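PDB 7DRG: PA0821, which probably acts as a type VI secretion immunity protein, an antitoxin that protects the bacterium against a putative VRR-NUC domain-containing nuclease effector. Local coordinates for residues E31-G35 against S190-D194; C59-D63 against L96-M100; A170-P175 against Y264-V269; A272-Y277 against P289-L293. The contacts are given in a common frame with arbitrary orientation. Residues are numbered along the deposited sequence.

Interaction 1: residues E31-G35 against S190-D194; sequences EDYIG and SWDND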
loop_
_atom_site.group_PDB
_atom_site.type_symbol
_atom_site.label_atom_id
_atom_site.label_comp_id
_atom_site.label_asym_id
_atom_site.label_seq_id
_atom_site.Cartn_x
_atom_site.Cartn_y
_atom_site.Cartn_z
ATOM N N GLU B 31 2.038 7.383 16.656
ATOM C CA GLU B 31 2.050 7.600 18.094
ATOM C C GLU B 31 3.187 6.798 18.712
ATOM O O GLU B 31 3.829 5.976 18.054
ATOM C CB GLU B 31 0.702 7.230 18.721
ATOM C CG GLU B 31 -0.387 8.233 18.393
ATOM C CD GLU B 31 -1.779 7.723 18.700
ATOM O OE1 GLU B 31 -1.905 6.743 19.463
ATOM O OE2 GLU B 31 -2.752 8.303 18.171
ATOM N N ASP B 32 3.416 7.038 20.002
ATOM C CA ASP B 32 4.630 6.582 20.680
ATOM C C ASP B 32 4.489 5.146 21.199
ATOM O O ASP B 32 4.662 4.864 22.381
ATOM C CB ASP B 32 4.973 7.545 21.813
ATOM C CG ASP B 32 6.394 7.386 22.309
ATOM O OD1 ASP B 32 7.209 6.776 21.585
ATOM O OD2 ASP B 32 6.692 7.865 23.424
ATOM N N TYR B 33 4.177 4.226 20.285
ATOM C CA TYR B 33 4.147 2.804 20.615
ATOM C C TYR B 33 4.355 2.024 19.327
ATOM O O TYR B 33 4.254 2.574 18.229
ATOM C CB TYR B 33 2.835 2.395 21.309
ATOM C CG TYR B 33 1.615 2.344 20.408
ATOM C CD1 TYR B 33 0.895 3.496 20.114
ATOM C CD2 TYR B 33 1.174 1.142 19.856
ATOM C CE1 TYR B 33 -0.224 3.457 19.296
ATOM C CE2 TYR B 33 0.054 1.094 19.030
ATOM C CZ TYR B 33 -0.640 2.262 18.750
ATOM O OH TYR B 33 -1.751 2.246 17.931
ATOM N N ILE B 34 4.659 0.737 19.466
ATOM C CA ILE B 34 4.848 -0.140 18.315
ATOM C C ILE B 34 3.490 -0.736 17.958
ATOM O O ILE B 34 2.931 -1.528 18.719
ATOM C CB ILE B 34 5.877 -1.239 18.603
ATOM C CG1 ILE B 34 7.219 -0.622 19.008
ATOM C CG2 ILE B 34 6.021 -2.150 17.387
ATOM C CD1 ILE B 34 8.243 -1.647 19.474
ATOM N N GLY B 35 2.957 -0.359 16.794
ATOM C CA GLY B 35 1.635 -0.821 16.411
ATOM C C GLY B 35 1.605 -2.194 15.768
ATOM O O GLY B 35 0.591 -2.893 15.847
ATOM N N SER B 190 -4.467 -1.474 21.160
ATOM C CA SER B 190 -4.725 -0.383 20.225
ATOM C C SER B 190 -4.810 -0.864 18.781
ATOM O O SER B 190 -4.609 -0.070 17.856
ATOM C CB SER B 190 -3.653 0.700 20.356
ATOM O OG SER B 190 -3.628 1.243 21.666
ATOM N N TRP B 191 -5.137 -2.142 18.577
ATOM C CA TRP B 191 -5.099 -2.752 17.250
ATOM C C TRP B 191 -6.008 -2.047 16.249
ATOM O O TRP B 191 -5.745 -2.096 15.040
ATOM C CB TRP B 191 -5.488 -4.226 17.359
ATOM C CG TRP B 191 -6.641 -4.405 18.295
ATOM C CD1 TRP B 191 -6.577 -4.637 19.641
ATOM C CD2 TRP B 191 -8.031 -4.316 17.970
ATOM N NE1 TRP B 191 -7.841 -4.711 20.169
ATOM C CE2 TRP B 191 -8.753 -4.519 19.163
ATOM C CE3 TRP B 191 -8.736 -4.092 16.784
ATOM C CZ2 TRP B 191 -10.146 -4.510 19.205
ATOM C CZ3 TRP B 191 -10.116 -4.080 16.826
ATOM C CH2 TRP B 191 -10.807 -4.287 18.028
ATOM N N ASP B 192 -7.091 -1.417 16.716
ATOM C CA ASP B 192 -7.960 -0.707 15.784
ATOM C C ASP B 192 -7.215 0.427 15.089
ATOM O O ASP B 192 -7.519 0.754 13.936
ATOM C CB ASP B 192 -9.200 -0.172 16.501
ATOM C CG ASP B 192 -10.254 0.327 15.533
ATOM O OD1 ASP B 192 -10.785 -0.496 14.754
ATOM O OD2 ASP B 192 -10.552 1.540 15.553
ATOM N N ASN B 193 -6.234 1.033 15.769
ATOM C CA ASN B 193 -5.380 2.028 15.126
ATOM C C ASN B 193 -4.486 1.414 14.065
ATOM O O ASN B 193 -4.011 2.125 13.170
ATOM C CB ASN B 193 -4.463 2.716 16.141
ATOM C CG ASN B 193 -5.215 3.520 17.174
ATOM O OD1 ASN B 193 -6.371 3.888 16.976
ATOM N ND2 ASN B 193 -4.545 3.817 18.283
ATOM N N ASP B 194 -4.230 0.113 14.156
ATOM C CA ASP B 194 -3.135 -0.488 13.432
ATOM C C ASP B 194 -3.561 -1.487 12.371
ATOM O O ASP B 194 -2.724 -1.862 11.545
ATOM C CB ASP B 194 -2.170 -1.131 14.436
ATOM C CG ASP B 194 -1.591 -0.097 15.387
ATOM O OD1 ASP B 194 -0.911 0.835 14.907
ATOM O OD2 ASP B 194 -1.868 -0.164 16.600
#

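Interaction 2: residues C59-D63 against L96-M100; sequences CQCFD and LREMM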
loop_
_atom_site.group_PDB
_atom_site.type_symbol
_atom_site.label_atom_id
_atom_site.label_comp_id
_atom_site.label_asym_id
_atom_site.label_seq_id
_atom_site.Cartn_x
_atom_site.Cartn_y
_atom_site.Cartn_z
ATOM N N CYS B 59 -1.184 -26.591 28.130
ATOM C CA CYS B 59 -0.118 -26.258 29.060
ATOM C C CYS B 59 1.201 -26.879 28.639
ATOM O O CYS B 59 2.256 -26.275 28.861
ATOM C CB CYS B 59 -0.489 -26.708 30.468
ATOM S SG CYS B 59 -1.781 -25.669 31.174
ATOM N N GLN B 60 1.164 -28.083 28.051
ATOM C CA GLN B 60 2.388 -28.673 27.521
ATOM C C GLN B 60 2.892 -27.886 26.318
ATOM O O GLN B 60 4.104 -27.692 26.165
ATOM C CB GLN B 60 2.152 -30.146 27.169
ATOM C CG GLN B 60 3.333 -30.850 26.496
ATOM C CD GLN B 60 4.566 -31.014 27.373
ATOM O OE1 GLN B 60 4.483 -31.077 28.599
ATOM N NE2 GLN B 60 5.726 -31.105 26.731
ATOM N N CYS B 61 1.973 -27.387 25.480
ATOM C CA CYS B 61 2.374 -26.480 24.406
ATOM C C CYS B 61 3.097 -25.263 24.964
ATOM O O CYS B 61 4.147 -24.856 24.446
ATOM C CB CYS B 61 1.163 -26.031 23.591
ATOM S SG CYS B 61 0.331 -27.303 22.630
ATOM N N PHE B 62 2.543 -24.658 26.020
ATOM C CA PHE B 62 3.179 -23.472 26.576
ATOM C C PHE B 62 4.538 -23.798 27.182
ATOM O O PHE B 62 5.474 -22.999 27.059
ATOM C CB PHE B 62 2.272 -22.800 27.608
ATOM C CG PHE B 62 2.815 -21.490 28.106
ATOM C CD1 PHE B 62 2.994 -20.433 27.226
ATOM C CD2 PHE B 62 3.161 -21.314 29.435
ATOM C CE1 PHE B 62 3.506 -19.223 27.656
ATOM C CE2 PHE B 62 3.671 -20.093 29.872
ATOM C CZ PHE B 62 3.837 -19.051 28.978
ATOM N N ASP B 63 4.676 -24.957 27.842
ATOM C CA ASP B 63 5.985 -25.342 28.371
ATOM C C ASP B 63 7.031 -25.381 27.261
ATOM O O ASP B 63 8.149 -24.883 27.425
ATOM C CB ASP B 63 5.908 -26.711 29.047
ATOM C CG ASP B 63 5.209 -26.684 30.396
ATOM O OD1 ASP B 63 5.064 -25.596 30.995
ATOM O OD2 ASP B 63 4.829 -27.783 30.864
ATOM N N LEU B 96 0.828 -21.199 34.177
ATOM C CA LEU B 96 -0.390 -21.421 33.407
ATOM C C LEU B 96 -1.206 -22.575 33.980
ATOM O O LEU B 96 -2.433 -22.482 34.070
ATOM C CB LEU B 96 -0.049 -21.662 31.931
ATOM C CG LEU B 96 -1.236 -21.800 30.983
ATOM C CD1 LEU B 96 -2.095 -20.545 31.051
ATOM C CD2 LEU B 96 -0.754 -22.019 29.554
ATOM N N ARG B 97 -0.544 -23.658 34.411
ATOM C CA ARG B 97 -1.278 -24.784 34.992
ATOM C C ARG B 97 -2.028 -24.385 36.257
ATOM O O ARG B 97 -3.087 -24.951 36.558
ATOM C CB ARG B 97 -0.321 -25.938 35.301
ATOM C CG ARG B 97 0.233 -26.623 34.059
ATOM C CD ARG B 97 1.363 -27.601 34.387
ATOM N NE ARG B 97 2.164 -27.897 33.201
ATOM C CZ ARG B 97 1.872 -28.847 32.328
ATOM N NH1 ARG B 97 0.796 -29.596 32.511
ATOM N NH2 ARG B 97 2.663 -29.032 31.280
ATOM N N GLU B 98 -1.498 -23.422 37.012
ATOM C CA GLU B 98 -2.175 -22.989 38.227
ATOM C C GLU B 98 -3.414 -22.167 37.897
ATOM O O GLU B 98 -4.453 -22.309 38.549
ATOM C CB GLU B 98 -1.206 -22.202 39.111
ATOM C CG GLU B 98 -1.749 -21.815 40.486
ATOM C CD GLU B 98 -1.798 -22.971 41.484
ATOM O OE1 GLU B 98 -1.106 -23.993 41.293
ATOM O OE2 GLU B 98 -2.541 -22.842 42.481
HETATM N N MSE B 99 -3.332 -21.315 36.880
HETATM C CA MSE B 99 -4.480 -20.509 36.487
HETATM C C MSE B 99 -5.565 -21.390 35.871
HETATM O O MSE B 99 -6.754 -21.194 36.131
HETATM C CB MSE B 99 -4.050 -19.402 35.524
HETATM C CG MSE B 99 -3.246 -18.318 36.214
HETATM SE SE MSE B 99 -2.761 -16.877 34.994
HETATM C CE MSE B 99 -1.411 -17.824 33.933
HETATM N N MSE B 100 -5.152 -22.388 35.107
HETATM C CA MSE B 100 -6.159 -23.281 34.496
HETATM C C MSE B 100 -6.802 -24.142 35.591
HETATM O O MSE B 100 -7.956 -24.504 35.448
HETATM C CB MSE B 100 -5.500 -24.180 33.451
HETATM C CG MSE B 100 -4.755 -23.455 32.377
HETATM SE SE MSE B 100 -5.267 -24.218 30.662
HETATM C CE MSE B 100 -6.979 -23.475 30.902
#

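Interaction 3: residues A170-P175 against Y264-V269; sequences ARRLEP and YGDGVV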
loop_
_atom_site.group_PDB
_atom_site.type_symbol
_atom_site.label_atom_id
_atom_site.label_comp_id
_atom_site.label_asym_id
_atom_site.label_seq_id
_atom_site.Cartn_x
_atom_site.Cartn_y
_atom_site.Cartn_z
ATOM N N ALA B 170 0.140 -29.317 16.833
ATOM C CA ALA B 170 -0.888 -29.976 16.038
ATOM C C ALA B 170 -1.133 -31.385 16.547
ATOM O O ALA B 170 -2.282 -31.837 16.639
ATOM C CB ALA B 170 -0.469 -30.010 14.569
ATOM N N ARG B 171 -0.054 -32.083 16.888
ATOM C CA ARG B 171 -0.152 -33.456 17.364
ATOM C C ARG B 171 -0.988 -33.551 18.637
ATOM O O ARG B 171 -1.782 -34.488 18.793
ATOM C CB ARG B 171 1.259 -33.997 17.581
ATOM C CG ARG B 171 1.371 -35.476 17.808
ATOM C CD ARG B 171 2.647 -35.980 17.149
ATOM N NE ARG B 171 3.789 -35.090 17.377
ATOM C CZ ARG B 171 4.843 -35.019 16.572
ATOM N NH1 ARG B 171 4.894 -35.775 15.479
ATOM N NH2 ARG B 171 5.845 -34.189 16.846
ATOM N N ARG B 172 -0.853 -32.582 19.536
ATOM C CA ARG B 172 -1.604 -32.654 20.813
ATOM C C ARG B 172 -3.024 -32.101 20.709
ATOM O O ARG B 172 -3.840 -32.554 21.465
ATOM C CB ARG B 172 -1.075 -31.737 21.916
ATOM C CG ARG B 172 0.411 -31.536 21.996
ATOM C CD ARG B 172 0.835 -31.124 23.377
ATOM N NE ARG B 172 2.200 -31.542 23.523
ATOM C CZ ARG B 172 3.231 -30.812 23.169
ATOM N NH1 ARG B 172 3.042 -29.609 22.682
ATOM N NH2 ARG B 172 4.450 -31.273 23.306
ATOM N N LEU B 173 -3.268 -31.120 19.843
ATOM C CA LEU B 173 -4.561 -30.459 19.845
ATOM C C LEU B 173 -5.509 -31.004 18.791
ATOM O O LEU B 173 -6.704 -30.678 18.837
ATOM C CB LEU B 173 -4.381 -28.947 19.637
ATOM C CG LEU B 173 -3.543 -28.247 20.712
ATOM C CD1 LEU B 173 -3.324 -26.782 20.353
ATOM C CD2 LEU B 173 -4.214 -28.364 22.078
ATOM N N GLU B 174 -5.009 -31.817 17.855
ATOM C CA GLU B 174 -5.764 -32.349 16.722
ATOM C C GLU B 174 -6.676 -31.272 16.114
ATOM O O GLU B 174 -7.901 -31.404 16.135
ATOM C CB GLU B 174 -6.561 -33.586 17.122
ATOM C CG GLU B 174 -5.658 -34.675 17.714
ATOM C CD GLU B 174 -6.188 -36.083 17.506
ATOM O OE1 GLU B 174 -7.339 -36.350 17.911
ATOM O OE2 GLU B 174 -5.443 -36.920 16.939
ATOM N N PRO B 175 -6.094 -30.206 15.567
ATOM C CA PRO B 175 -6.891 -29.052 15.137
ATOM C C PRO B 175 -7.739 -29.360 13.917
ATOM O O PRO B 175 -7.496 -30.313 13.171
ATOM C CB PRO B 175 -5.831 -27.990 14.805
ATOM C CG PRO B 175 -4.545 -28.504 15.411
ATOM C CD PRO B 175 -4.653 -29.990 15.352
ATOM N N TYR B 264 0.896 -35.886 11.464
ATOM C CA TYR B 264 0.589 -36.078 12.863
ATOM C C TYR B 264 -0.657 -36.971 12.886
ATOM O O TYR B 264 -1.082 -37.487 11.848
ATOM C CB TYR B 264 0.447 -34.720 13.555
ATOM C CG TYR B 264 -0.761 -33.958 13.101
ATOM C CD1 TYR B 264 -0.729 -33.163 11.958
ATOM C CD2 TYR B 264 -1.950 -34.055 13.803
ATOM C CE1 TYR B 264 -1.846 -32.496 11.543
ATOM C CE2 TYR B 264 -3.068 -33.400 13.399
ATOM C CZ TYR B 264 -3.016 -32.610 12.271
ATOM O OH TYR B 264 -4.150 -31.960 11.877
ATOM N N GLY B 265 -1.250 -37.176 14.049
ATOM C CA GLY B 265 -2.338 -38.126 14.200
ATOM C C GLY B 265 -3.465 -38.146 13.182
ATOM O O GLY B 265 -3.549 -39.070 12.367
ATOM N N ASP B 266 -4.348 -37.151 13.222
ATOM C CA ASP B 266 -5.578 -37.174 12.437
ATOM C C ASP B 266 -5.615 -36.037 11.422
ATOM O O ASP B 266 -6.657 -35.425 11.177
ATOM C CB ASP B 266 -6.804 -37.109 13.342
ATOM C CG ASP B 266 -6.960 -35.760 13.992
ATOM O OD1 ASP B 266 -5.961 -35.275 14.559
ATOM O OD2 ASP B 266 -8.062 -35.174 13.902
ATOM N N GLY B 267 -4.470 -35.753 10.819
ATOM C CA GLY B 267 -4.400 -34.739 9.789
ATOM C C GLY B 267 -2.982 -34.652 9.280
ATOM O O GLY B 267 -2.131 -35.481 9.615
ATOM N N VAL B 268 -2.725 -33.621 8.477
ATOM C CA VAL B 268 -1.406 -33.423 7.894
ATOM C C VAL B 268 -1.059 -31.941 7.946
ATOM O O VAL B 268 -1.934 -31.074 7.849
ATOM C CB VAL B 268 -1.343 -33.967 6.446
ATOM C CG1 VAL B 268 -2.269 -33.189 5.521
ATOM C CG2 VAL B 268 0.093 -33.974 5.921
ATOM N N VAL B 269 0.226 -31.654 8.141
ATOM C CA VAL B 269 0.776 -30.319 7.933
ATOM C C VAL B 269 1.603 -30.346 6.657
ATOM O O VAL B 269 2.462 -31.221 6.478
ATOM C CB VAL B 269 1.630 -29.843 9.121
ATOM C CG1 VAL B 269 2.310 -28.498 8.776
ATOM C CG2 VAL B 269 0.778 -29.691 10.357
HETATM O O HOH W 1 -6.177 -32.593 13.262
#

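Interaction 4: residues A272-Y277 against P289-L293; sequences AGAYPY and PYVLL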
loop_
_atom_site.group_PDB
_atom_site.type_symbol
_atom_site.label_atom_id
_atom_site.label_comp_id
_atom_site.label_asym_id
_atom_site.label_seq_id
_atom_site.Cartn_x
_atom_site.Cartn_y
_atom_site.Cartn_z
ATOM N N ALA B 272 5.311 -25.575 2.602
ATOM C CA ALA B 272 5.437 -25.068 1.235
ATOM C C ALA B 272 6.728 -24.267 1.124
ATOM O O ALA B 272 6.736 -23.051 1.303
ATOM C CB ALA B 272 4.225 -24.215 0.863
ATOM N N GLY B 273 7.821 -24.944 0.785
ATOM C CA GLY B 273 9.078 -24.267 0.543
ATOM C C GLY B 273 10.043 -24.360 1.713
ATOM O O GLY B 273 9.704 -24.776 2.823
ATOM N N ALA B 274 11.281 -23.928 1.435
ATOM C CA ALA B 274 12.395 -24.078 2.368
ATOM C C ALA B 274 12.315 -23.110 3.534
ATOM O O ALA B 274 12.996 -23.314 4.545
ATOM C CB ALA B 274 13.723 -23.879 1.628
ATOM N N TYR B 275 11.519 -22.057 3.405
ATOM C CA TYR B 275 11.336 -21.053 4.442
ATOM C C TYR B 275 10.047 -20.308 4.140
ATOM O O TYR B 275 9.526 -20.403 3.024
ATOM C CB TYR B 275 12.527 -20.077 4.497
ATOM C CG TYR B 275 13.078 -19.666 3.148
ATOM C CD1 TYR B 275 12.343 -18.869 2.278
ATOM C CD2 TYR B 275 14.348 -20.062 2.757
ATOM C CE1 TYR B 275 12.856 -18.491 1.045
ATOM C CE2 TYR B 275 14.868 -19.691 1.537
ATOM C CZ TYR B 275 14.121 -18.908 0.686
ATOM O OH TYR B 275 14.653 -18.547 -0.530
ATOM N N PRO B 276 9.494 -19.574 5.105
ATOM C CA PRO B 276 8.298 -18.781 4.802
ATOM C C PRO B 276 8.607 -17.664 3.817
ATOM O O PRO B 276 9.709 -17.107 3.801
ATOM C CB PRO B 276 7.873 -18.228 6.169
ATOM C CG PRO B 276 9.111 -18.257 7.004
ATOM C CD PRO B 276 9.862 -19.488 6.530
ATOM N N TYR B 277 7.608 -17.336 2.991
ATOM C CA TYR B 277 7.747 -16.368 1.904
ATOM C C TYR B 277 6.858 -15.158 2.151
ATOM O O TYR B 277 5.646 -15.306 2.350
ATOM C CB TYR B 277 7.365 -16.980 0.552
ATOM C CG TYR B 277 8.399 -17.889 -0.070
ATOM C CD1 TYR B 277 8.591 -19.181 0.399
ATOM C CD2 TYR B 277 9.156 -17.468 -1.160
ATOM C CE1 TYR B 277 9.533 -20.017 -0.180
ATOM C CE2 TYR B 277 10.093 -18.297 -1.745
ATOM C CZ TYR B 277 10.280 -19.573 -1.248
ATOM O OH TYR B 277 11.213 -20.415 -1.822
ATOM N N PRO B 289 5.880 -21.336 -4.199
ATOM C CA PRO B 289 5.358 -22.505 -3.473
ATOM C C PRO B 289 3.932 -22.294 -2.986
ATOM O O PRO B 289 3.130 -23.236 -2.998
ATOM C CB PRO B 289 6.357 -22.687 -2.317
ATOM C CG PRO B 289 7.586 -21.944 -2.742
ATOM C CD PRO B 289 7.084 -20.786 -3.549
ATOM N N TYR B 290 3.577 -21.071 -2.588
ATOM C CA TYR B 290 2.212 -20.828 -2.128
ATOM C C TYR B 290 1.223 -20.874 -3.285
ATOM O O TYR B 290 0.085 -21.319 -3.113
ATOM C CB TYR B 290 2.100 -19.477 -1.426
ATOM C CG TYR B 290 2.896 -19.265 -0.146
ATOM C CD1 TYR B 290 3.944 -20.103 0.227
ATOM C CD2 TYR B 290 2.580 -18.196 0.698
ATOM C CE1 TYR B 290 4.667 -19.874 1.396
ATOM C CE2 TYR B 290 3.288 -17.964 1.858
ATOM C CZ TYR B 290 4.327 -18.803 2.206
ATOM O OH TYR B 290 5.026 -18.564 3.374
ATOM N N VAL B 291 1.625 -20.381 -4.463
ATOM C CA VAL B 291 0.742 -20.433 -5.628
ATOM C C VAL B 291 0.375 -21.875 -5.951
ATOM O O VAL B 291 -0.788 -22.202 -6.223
ATOM C CB VAL B 291 1.407 -19.744 -6.834
ATOM C CG1 VAL B 291 0.692 -20.120 -8.143
ATOM C CG2 VAL B 291 1.436 -18.252 -6.636
ATOM N N LEU B 292 1.369 -22.763 -5.930
ATOM C CA LEU B 292 1.108 -24.154 -6.268
ATOM C C LEU B 292 0.229 -24.831 -5.218
ATOM O O LEU B 292 -0.691 -25.583 -5.561
ATOM C CB LEU B 292 2.429 -24.900 -6.448
ATOM C CG LEU B 292 3.253 -24.470 -7.664
ATOM C CD1 LEU B 292 4.611 -25.146 -7.634
ATOM C CD2 LEU B 292 2.518 -24.780 -8.970
ATOM N N LEU B 293 0.477 -24.562 -3.933
ATOM C CA LEU B 293 -0.359 -25.172 -2.909
ATOM C C LEU B 293 -1.768 -24.593 -2.924
ATOM O O LEU B 293 -2.748 -25.330 -2.769
ATOM C CB LEU B 293 0.278 -24.995 -1.534
ATOM C CG LEU B 293 -0.517 -25.646 -0.400
ATOM C CD1 LEU B 293 -0.657 -27.152 -0.607
ATOM C CD2 LEU B 293 0.154 -25.366 0.913
HETATM O O HOH W 2 4.489 -16.294 4.794
#

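Interaction 1: residues E31-G35 against S190-D194
A tyrosine hydroxyl that gives one hydrogen bond and receives another can tie a chain corner to the start of a helix, and Tyr33 does both. Its chi1 is p and its chi2 about -83°, which sends the ring across the gap so that Tyr33 OH reaches a carboxylate: it donates to OD2 of Asp194 at 2.8 Å, near the ring plane. Tyr33 OH also accepts from ND2 of Asn193 at 3.2 Å. Both Asn193 and Asp194 have chi1 in the m well, and from these consecutive positions their polar ends meet at the one hydroxyl, while CB of Ser190 rests 3.4 Å from Tyr33 OH. The corner is an inverse gamma turn centred on Asp32, closed by a weak bond from Tyr33 N to Glu31 O (2.9 Å), and leads into strand 34-46 of the large antiparallel sheet; facing it is the weakly bonded start of helix 191-204. Gly35, near the start of that strand, has CA 3.4 Å from OD1 of Asp194; an ideal CB would clash, 2.1 Å from that oxygen. Asp194 OD1 accepts from Asn23 N, and Arg120 bridges the two segments by a salt bridge to Glu31 and a hydrogen bond to Ser190 OG.

Interaction 2: residues C59-D63 against L96-M100
Two short helical turns, with their N-to-C directions 160° apart and their axes 10.7 Å from each other, give an example of near-antiparallel helix packing. Leu96 begins the second turn and points at the first: Leu96 CD2 lies 3.7 Å from CB of Phe62, and its CG 3.9 Å from SG of Cys59. Strand 109-114 supports both residues, with Phe111 touching Leu96 and Tyr113 stacked on the Phe62 ring. Arg97 follows at the solvent side. Arg97 CG is 3.6 Å from Cys59 SG, and although its CA-to-CB bond points sideways, the extended chain carries the guanidinium along the helix 52-69 surface, with CB of Cys59 over one face and OD2 of Asp63 near its plane. Arg97 NH2 forms a salt bridge with Asp63 OD2 at 2.5 Å, a very short, nearly straight hydrogen bond. Met100, modelled as selenomethionine, returns to the apolar side and sets its SE 3.8 Å from Cys59 SG, so the one cysteine sulphur touches Leu96, Arg97 and, a turn later, Met100. A small apolar core of Cys59, Phe62, Leu96 and Met100 bordered by a single ion pair implies that apolar burial fills the groove between the helices while charge closes its margin.

Interaction 3: residues A170-P175 against Y264-V269
The end of helix 161-173 meets the turn of a beta hairpin by taking in one large side chain. The bump is the Tyr264 ring, standing out from the turn that joins strands 259-264 and 267-272. The hollow is the last turn of the helix and the chain just after it. Ala170 forms its floor: CB sits 4.0 Å from the centroid of the Tyr264 ring and only 7° off the normal, a CH-pi contact, while Ala170 O approaches CD2 of Tyr264 to 3.6 Å. Arg171 lines one wall, its CA 4.0 Å from Tyr264 CD2, and its guanidinium bridges to Asp168 and Glu360. Pro175 lines another, CD lying 4.2 Å from Tyr264 CE2. Leu235 of strand 233-237 packs against Ala170, Pro175, Tyr264 and Val269, deepening the apolar pocket. Glu174 leaves the helix with positive phi, and this change of course carries Pro175 round the ring. At the hydroxyl end, water 1 donates to Pro175 O (2.6 Å) and to Asp266 OD1 (3.0 Å) and is hydrogen-bonded to Tyr264 OH (2.5 Å). Beside it, OE2 of Glu174 and OD1 of Asp266 stand only 2.9 Å apart. Two like-charged carboxylates this close would repel unless one is protonated, so most of the evident cohesion comes from the tyrosine packing and the water bridge.

Interaction 4: residues A272-Y277 against P289-L293
A loop that leaves a beta strand and folds back on the helix it leads to illustrates how a strand-to-helix connection is sealed: residues 272-277, from the last residue of strand 267-272 onward, cover the first turns of helix 288-297. At the apolar centre is Ala272, whose CB lies 4.1 Å from CB of Pro289, 4.2 Å from CD1 of Tyr290 and 4.2 Å from CD2 of Leu293, on a face where Phe259 of the neighbouring strand also packs. Pro289 reaches further along the loop. Pro289 CD lies over the face of the Tyr277 ring, 4.2 Å from the centroid and 13° off the normal, a CH-pi contact, and Pro289 CG is 3.8 Å from Tyr277 CE1. Gly273 turns the chain with a phi of 101°, a conformation in which a CB would be jammed against the preceding carbonyl and would also clash with Tyr277 CE1. Outward from there the two tyrosines meet in an offset edge-to-face pair, the edge of Tyr277 toward the face of Tyr290, centroids 6.0 Å apart and planes at 71°. Polarity enters at their ends. Tyr277 OH is hydrogen-bonded to Glu349, whereas Tyr290 OH accepts almost linearly from the Tyr277 backbone N at 2.9 Å. Tyr290 OH also donates to water 2 at 2.7 Å, and that water donates a hydrogen bond to Tyr277 O at 2.9 Å.

The four contacts sample one fold at different depths. Interaction 4 is the most buried, combining apolar and aromatic packing with hydrogen bonds at one tyrosine hydroxyl. The other three are partly buried; exposed charged residues touch in interactions 2 and 3, while interaction 1 has its key carboxylate, Asp194, buried. Interactions 1 and 3 both reach the large antiparallel sheet, on opposite sides of the chain's centre; the tyrosine hydroxyl binds side chains directly in interaction 1, but in interaction 3 reaches a backbone carbonyl and a carboxylate through water. Interactions 2 and 3 are neighbours, since Gln60 CG lies 3.3 Å from Arg172 NE. Interactions 3 and 4 share strand 267-272, taking its beginning and its end.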